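Local atomic coordinates of LipS lipolytic enzyme (Unidentified, PDB entry 4FBL), a protein that probably hydrolyses lipid esters, as a thermostable lipase of the alpha/beta hydrolase superfamily. Residues A110-L115 with P142-G147; W114-E117 with V121-M124. One frame throughout, in Å; residues are numbered along the deposited sequence.

Interaction 1: A110-L115 with P142-G147; sequences AAMRWL and PERFAG
Met-112 reaches out from its helix toward two consecutive residues of a loop, Arg-144 and Phe-145, and shows how a flexible thioether can set its sulfur against the rim of an aromatic ring. With Phe-145 the meeting is a Met-aromatic contact made at the ring edge. Met-112 SD stands 3.8 Å from Phe-145 CZ and lies 75° off the ring normal, so the sulfur faces the hydrogen-bearing rim and leaves the pi face aside. The two side chains cross at about a right angle, and Met-112 CG also lies 3.9 Å from Phe-145 CZ. The chain of Met-112 is extended through CG to SD and then bends at its last torsion (chi3 61°), which turns the methyl CE toward the side chain of Arg-144. The fit there is doubtful, because CE is modelled too close to both CD and NH1 of Arg-144, so only the general approach is meaningful. The chain of Arg-144 itself bends at chi3 (-88°). Arg-113 NE lies 5.8 Å from Arg-144 NH1, a like-charged neighbour that may mildly disfavour a closer approach. An alanine in place of Met-112 would remove both sulfur and methyl, and would probably leave the Phe-145 ring edge without its partner and a gap between helix and loop. In the alpha/beta hydrolase framework the contact ties helix 101-118 to the loop that joins helix 129-140 to strand 147-151; Met-112 also rests on Leu-55 of strand 52-57 and on Phe-141, while Phe-145 lies against Leu-122 and Met-124 of strand 121-127.

Interaction 2: W114-E117 with V121-M124; sequences WLEE and VLFM
Leu-122 meets Leu-115 and Glu-116 with the outer part of its side chain, a small example of a strand residue filling the space beneath a helix. Its CB leaves the strand toward the helix without itself touching it. CG, placed anti to the carbonyl carbon (chi1 -86°), is the first atom to come near, 4.3 Å from Leu-115 CB. Beyond it the two methyls share the helix surface. CD1 takes the aliphatic part of Glu-116, lying 4.0 Å from its CG. CD2 bridges both neighbours: it is 4.2 Å from Leu-115 CB, and it also rests 3.8 Å from Glu-116 OE1.

This is the helix-on-sheet layer of the alpha/beta hydrolase fold, at the point where a beta-alpha-beta crossover turns from helix 101-118 into the parallel strand 121-127. The same strand runs on to Ser-128, whose position in a GxSxG sequence is consistent with a nucleophile elbow.

Glu-116 crosses Leu-122 at about a right angle. Its first torsion (chi1 -85°) sets CG beside the two methyls, and the bend at chi2 (149°) swings the carboxylate so that OE1 lies near CD2. OE1 gains no hydrogen bond from the leucine but forms a weak, long ion pair with Arg-144 NH1. The Leu-115 side chain also touches Leu-55 of strand 52-57 and Thr-80 and Ala-82 of strand 80-83.

Followed from the N terminus, the chain first runs through helix 101-118, which supplies one side of both contacts. Interaction 2 closes first, after only three intervening residues, the first still in the helix, as strand 121-127 starts back under the helix end. The chain then passes along that strand and through helix 129-140 before the loop 142-147 returns, closing interaction 1 over 26 residues. The shorter closure nests inside the longer, and the two helix segments overlap at Trp-114 and Leu-115. The inner and outer partners also meet directly, by a probable hydrogen bond from Ala-146 N to Leu-122 O, so helix, strand and loop are tied three ways.

Interaction 1: A110-L115 with P142-G147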
ATOM      1  N   ALA C 110      -6.583   8.839  18.255  1.00 21.49           N
ATOM      2  CA  ALA C 110      -7.480   9.334  19.309  1.00 21.41           C
ATOM      3  C   ALA C 110      -7.670   8.304  20.452  1.00 21.14           C
ATOM      4  O   ALA C 110      -7.828   8.708  21.607  1.00 21.85           O
ATOM      5  CB  ALA C 110      -8.892   9.680  18.732  1.00 22.21           C
ATOM      6  N   ALA C 111      -7.729   7.015  20.160  1.00 17.40           N
ATOM      7  CA  ALA C 111      -7.839   5.997  21.256  1.00 19.22           C
ATOM      8  C   ALA C 111      -6.538   6.007  22.106  1.00 20.82           C
ATOM      9  O   ALA C 111      -6.529   5.819  23.367  1.00 20.67           O
ATOM     10  CB  ALA C 111      -8.106   4.537  20.645  1.00 16.93           C
ATOM     11  N   MET C 112      -5.415   6.214  21.424  1.00 21.29           N
ATOM     12  CA  MET C 112      -4.093   6.312  22.126  1.00 21.33           C
ATOM     13  C   MET C 112      -4.126   7.546  22.990  1.00 22.69           C
ATOM     14  O   MET C 112      -3.666   7.505  24.106  1.00 22.97           O
ATOM     15  CB  MET C 112      -2.913   6.540  21.172  1.00 21.31           C
ATOM     16  CG  MET C 112      -2.442   5.258  20.550  1.00 19.37           C
ATOM     17  SD  MET C 112      -1.149   5.517  19.314  1.00 26.96           S
ATOM     18  CE  MET C 112       0.120   6.281  20.381  1.00 17.38           C
ATOM     19  N   ARG C 113      -4.672   8.655  22.493  1.00 23.20           N
ATOM     20  CA  ARG C 113      -4.731   9.866  23.327  1.00 25.15           C
ATOM     21  C   ARG C 113      -5.661   9.679  24.538  1.00 25.14           C
ATOM     22  O   ARG C 113      -5.367  10.182  25.618  1.00 25.29           O
ATOM     23  CB  ARG C 113      -5.116  11.085  22.487  1.00 25.73           C
ATOM     24  CG  ARG C 113      -3.947  11.364  21.487  1.00 31.62           C
ATOM     25  CD  ARG C 113      -4.253  12.424  20.440  1.00 37.94           C
ATOM     26  NE  ARG C 113      -3.039  12.818  19.722  1.00 44.45           N
ATOM     27  CZ  ARG C 113      -3.009  13.539  18.597  1.00 44.52           C
ATOM     28  NH1 ARG C 113      -4.152  13.927  18.018  1.00 46.04           N
ATOM     29  NH2 ARG C 113      -1.833  13.847  18.032  1.00 42.93           N
ATOM     30  N   TRP C 114      -6.755   8.947  24.363  1.00 23.83           N
ATOM     31  CA  TRP C 114      -7.740   8.713  25.439  1.00 23.63           C
ATOM     32  C   TRP C 114      -7.082   7.857  26.543  1.00 24.43           C
ATOM     33  O   TRP C 114      -7.258   8.142  27.757  1.00 24.05           O
ATOM     34  CB  TRP C 114      -8.986   8.037  24.855  1.00 22.49           C
ATOM     35  CG  TRP C 114     -10.081   7.724  25.829  1.00 23.95           C
ATOM     36  CD1 TRP C 114     -11.172   8.498  26.110  1.00 24.42           C
ATOM     37  CD2 TRP C 114     -10.222   6.517  26.644  1.00 26.06           C
ATOM     38  NE1 TRP C 114     -11.984   7.854  27.050  1.00 25.46           N
ATOM     39  CE2 TRP C 114     -11.422   6.653  27.403  1.00 24.35           C
ATOM     40  CE3 TRP C 114      -9.427   5.346  26.827  1.00 23.99           C
ATOM     41  CZ2 TRP C 114     -11.887   5.637  28.289  1.00 24.68           C
ATOM     42  CZ3 TRP C 114      -9.859   4.341  27.746  1.00 23.96           C
ATOM     43  CH2 TRP C 114     -11.082   4.499  28.475  1.00 22.95           C
ATOM     44  N   LEU C 115      -6.306   6.848  26.115  1.00 22.66           N
ATOM     45  CA  LEU C 115      -5.597   5.974  27.047  1.00 22.40           C
ATOM     46  C   LEU C 115      -4.500   6.732  27.759  1.00 22.67           C
ATOM     47  O   LEU C 115      -4.338   6.533  28.916  1.00 23.33           O
ATOM     48  CB  LEU C 115      -4.978   4.762  26.331  1.00 20.53           C
ATOM     49  CG  LEU C 115      -5.908   3.723  25.823  1.00 19.80           C
ATOM     50  CD1 LEU C 115      -5.181   2.704  24.967  1.00 19.87           C
ATOM     51  CD2 LEU C 115      -6.680   2.978  26.900  1.00 25.12           C
ATOM     52  N   PRO C 142       7.561   4.539  18.311  1.00 21.26           N
ATOM     53  CA  PRO C 142       8.318   3.396  18.757  1.00 23.03           C
ATOM     54  C   PRO C 142       8.596   3.300  20.257  1.00 24.89           C
ATOM     55  O   PRO C 142       8.981   2.268  20.690  1.00 25.06           O
ATOM     56  CB  PRO C 142       9.675   3.564  18.017  1.00 25.02           C
ATOM     57  CG  PRO C 142       9.488   4.606  17.022  1.00 22.74           C
ATOM     58  CD  PRO C 142       8.395   5.476  17.538  1.00 22.63           C
ATOM     59  N   GLU C 143       8.408   4.361  21.026  1.00 26.83           N
ATOM     60  CA  GLU C 143       8.694   4.291  22.453  1.00 28.74           C
ATOM     61  C   GLU C 143       7.393   4.250  23.205  1.00 28.22           C
ATOM     62  O   GLU C 143       7.407   4.302  24.441  1.00 28.55           O
ATOM     63  CB  GLU C 143       9.362   5.601  22.954  1.00 29.90           C
ATOM     64  CG  GLU C 143      10.423   6.125  22.072  1.00 36.19           C
ATOM     65  CD  GLU C 143      11.768   5.644  22.487  1.00 45.65           C
ATOM     66  OE1 GLU C 143      11.984   4.432  22.645  1.00 47.38           O
ATOM     67  OE2 GLU C 143      12.633   6.504  22.668  1.00 52.35           O
ATOM     68  N   ARG C 144       6.258   4.228  22.514  1.00 25.53           N
ATOM     69  CA  ARG C 144       5.093   4.558  23.229  1.00 23.33           C
ATOM     70  C   ARG C 144       4.479   3.316  23.916  1.00 21.75           C
ATOM     71  O   ARG C 144       3.833   3.415  24.968  1.00 20.08           O
ATOM     72  CB  ARG C 144       4.126   5.137  22.283  1.00 24.31           C
ATOM     73  CG  ARG C 144       3.064   5.795  23.104  1.00 34.16           C
ATOM     74  CD  ARG C 144       2.400   6.798  22.189  1.00 47.35           C
ATOM     75  NE  ARG C 144       2.981   8.144  22.124  1.00 52.55           N
ATOM     76  CZ  ARG C 144       2.345   9.184  21.567  1.00 55.27           C
ATOM     77  NH1 ARG C 144       1.120   9.043  21.021  1.00 50.88           N
ATOM     78  NH2 ARG C 144       2.934  10.376  21.568  1.00 59.19           N
ATOM     79  N   PHE C 145       4.660   2.144  23.301  1.00 18.94           N
ATOM     80  CA  PHE C 145       3.972   0.932  23.777  1.00 17.71           C
ATOM     81  C   PHE C 145       4.901   0.082  24.603  1.00 18.78           C
ATOM     82  O   PHE C 145       6.066  -0.083  24.258  1.00 18.96           O
ATOM     83  CB  PHE C 145       3.397   0.134  22.582  1.00 15.68           C
ATOM     84  CG  PHE C 145       2.231   0.844  21.930  1.00 15.33           C
ATOM     85  CD1 PHE C 145       0.946   0.713  22.468  1.00 17.18           C
ATOM     86  CD2 PHE C 145       2.437   1.717  20.880  1.00 17.46           C
ATOM     87  CE1 PHE C 145      -0.173   1.439  21.938  1.00 13.66           C
ATOM     88  CE2 PHE C 145       1.323   2.404  20.307  1.00 16.82           C
ATOM     89  CZ  PHE C 145       0.045   2.223  20.843  1.00 15.15           C
ATOM     90  N   ALA C 146       4.392  -0.473  25.679  1.00 17.85           N
ATOM     91  CA  ALA C 146       5.184  -1.522  26.435  1.00 18.54           C
ATOM     92  C   ALA C 146       5.114  -2.934  25.751  1.00 17.44           C
ATOM     93  O   ALA C 146       5.909  -3.832  26.040  1.00 20.92           O
ATOM     94  CB  ALA C 146       4.682  -1.627  27.910  1.00 17.18           C
ATOM     95  N   GLY C 147       4.194  -3.139  24.842  1.00 16.52           N
ATOM     96  CA  GLY C 147       4.046  -4.446  24.211  1.00 14.77           C
ATOM     97  C   GLY C 147       2.901  -4.456  23.207  1.00 16.11           C
ATOM     98  O   GLY C 147       1.968  -3.642  23.296  1.00 15.13           O
TER

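Interaction 2: W114-E117 with V121-M124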
ATOM      1  N   TRP C 114      -6.755   8.947  24.363  1.00 23.83           N
ATOM      2  CA  TRP C 114      -7.740   8.713  25.439  1.00 23.63           C
ATOM      3  C   TRP C 114      -7.082   7.857  26.543  1.00 24.43           C
ATOM      4  O   TRP C 114      -7.258   8.142  27.757  1.00 24.05           O
ATOM      5  CB  TRP C 114      -8.986   8.037  24.855  1.00 22.49           C
ATOM      6  CG  TRP C 114     -10.081   7.724  25.829  1.00 23.95           C
ATOM      7  CD1 TRP C 114     -11.172   8.498  26.110  1.00 24.42           C
ATOM      8  CD2 TRP C 114     -10.222   6.517  26.644  1.00 26.06           C
ATOM      9  NE1 TRP C 114     -11.984   7.854  27.050  1.00 25.46           N
ATOM     10  CE2 TRP C 114     -11.422   6.653  27.403  1.00 24.35           C
ATOM     11  CE3 TRP C 114      -9.427   5.346  26.827  1.00 23.99           C
ATOM     12  CZ2 TRP C 114     -11.887   5.637  28.289  1.00 24.68           C
ATOM     13  CZ3 TRP C 114      -9.859   4.341  27.746  1.00 23.96           C
ATOM     14  CH2 TRP C 114     -11.082   4.499  28.475  1.00 22.95           C
ATOM     15  N   LEU C 115      -6.306   6.848  26.115  1.00 22.66           N
ATOM     16  CA  LEU C 115      -5.597   5.974  27.047  1.00 22.40           C
ATOM     17  C   LEU C 115      -4.500   6.732  27.759  1.00 22.67           C
ATOM     18  O   LEU C 115      -4.338   6.533  28.916  1.00 23.33           O
ATOM     19  CB  LEU C 115      -4.978   4.762  26.331  1.00 20.53           C
ATOM     20  CG  LEU C 115      -5.908   3.723  25.823  1.00 19.80           C
ATOM     21  CD1 LEU C 115      -5.181   2.704  24.967  1.00 19.87           C
ATOM     22  CD2 LEU C 115      -6.680   2.978  26.900  1.00 25.12           C
ATOM     23  N   GLU C 116      -3.788   7.612  27.089  1.00 22.45           N
ATOM     24  CA  GLU C 116      -2.704   8.347  27.718  1.00 26.27           C
ATOM     25  C   GLU C 116      -3.199   9.356  28.769  1.00 27.94           C
ATOM     26  O   GLU C 116      -2.541   9.589  29.735  1.00 29.26           O
ATOM     27  CB  GLU C 116      -1.860   9.074  26.686  1.00 25.74           C
ATOM     28  CG  GLU C 116      -0.821   8.224  26.104  1.00 33.92           C
ATOM     29  CD  GLU C 116      -0.531   8.643  24.681  1.00 41.52           C
ATOM     30  OE1 GLU C 116       0.111   7.862  23.966  1.00 48.16           O
ATOM     31  OE2 GLU C 116      -0.955   9.728  24.243  1.00 46.18           O
ATOM     32  N   GLU C 117      -4.357   9.963  28.561  1.00 28.56           N
ATOM     33  CA  GLU C 117      -5.025  10.688  29.646  1.00 27.50           C
ATOM     34  C   GLU C 117      -5.216   9.881  30.947  1.00 28.27           C
ATOM     35  O   GLU C 117      -5.100  10.426  32.014  1.00 31.16           O
ATOM     36  CB  GLU C 117      -6.386  11.235  29.126  1.00 27.15           C
ATOM     37  CG  GLU C 117      -6.201  12.470  28.196  1.00 23.88           C
ATOM     38  CD  GLU C 117      -7.503  12.885  27.425  1.00 28.73           C
ATOM     39  OE1 GLU C 117      -8.593  12.324  27.557  1.00 27.50           O
ATOM     40  OE2 GLU C 117      -7.445  13.833  26.660  1.00 33.43           O
ATOM     41  N   VAL C 121       1.148   3.299  31.034  1.00 25.31           N
ATOM     42  CA  VAL C 121       1.727   2.189  30.233  1.00 23.70           C
ATOM     43  C   VAL C 121       0.641   1.794  29.228  1.00 22.25           C
ATOM     44  O   VAL C 121      -0.508   1.694  29.628  1.00 20.26           O
ATOM     45  CB  VAL C 121       1.968   0.956  31.178  1.00 23.65           C
ATOM     46  CG1 VAL C 121       2.740  -0.156  30.494  1.00 23.42           C
ATOM     47  CG2 VAL C 121       2.689   1.432  32.400  1.00 26.23           C
ATOM     48  N   LEU C 122       1.014   1.547  27.957  1.00 20.08           N
ATOM     49  CA  LEU C 122       0.024   1.160  26.969  1.00 18.27           C
ATOM     50  C   LEU C 122       0.400  -0.116  26.311  1.00 17.49           C
ATOM     51  O   LEU C 122       1.558  -0.324  26.040  1.00 16.11           O
ATOM     52  CB  LEU C 122      -0.014   2.261  25.899  1.00 20.07           C
ATOM     53  CG  LEU C 122      -0.921   3.487  26.152  1.00 23.08           C
ATOM     54  CD1 LEU C 122      -0.683   4.407  27.366  1.00 28.67           C
ATOM     55  CD2 LEU C 122      -1.100   4.306  24.807  1.00 25.18           C
ATOM     56  N   PHE C 123      -0.594  -0.965  26.007  1.00 17.62           N
ATOM     57  CA  PHE C 123      -0.402  -2.094  25.073  1.00 16.06           C
ATOM     58  C   PHE C 123      -1.398  -1.965  23.904  1.00 15.72           C
ATOM     59  O   PHE C 123      -2.412  -1.314  24.046  1.00 14.68           O
ATOM     60  CB  PHE C 123      -0.632  -3.461  25.755  1.00 15.30           C
ATOM     61  CG  PHE C 123       0.390  -3.783  26.830  1.00 17.64           C
ATOM     62  CD1 PHE C 123       0.325  -3.118  28.079  1.00 16.78           C
ATOM     63  CD2 PHE C 123       1.447  -4.693  26.591  1.00 18.99           C
ATOM     64  CE1 PHE C 123       1.216  -3.360  29.080  1.00 19.75           C
ATOM     65  CE2 PHE C 123       2.404  -4.934  27.637  1.00 15.86           C
ATOM     66  CZ  PHE C 123       2.221  -4.243  28.894  1.00 19.29           C
ATOM     67  N   MET C 124      -1.160  -2.699  22.810  1.00 15.23           N
ATOM     68  CA  MET C 124      -2.149  -2.675  21.756  1.00 16.36           C
ATOM     69  C   MET C 124      -2.200  -4.067  21.165  1.00 15.54           C
ATOM     70  O   MET C 124      -1.202  -4.780  21.084  1.00 15.63           O
ATOM     71  CB  MET C 124      -1.802  -1.562  20.703  1.00 15.52           C
ATOM     72  CG  MET C 124      -2.892  -1.616  19.527  1.00 15.53           C
ATOM     73  SD  MET C 124      -2.595  -0.161  18.491  1.00 19.14           S
ATOM     74  CE  MET C 124      -3.867  -0.508  17.225  1.00 11.43           C
TER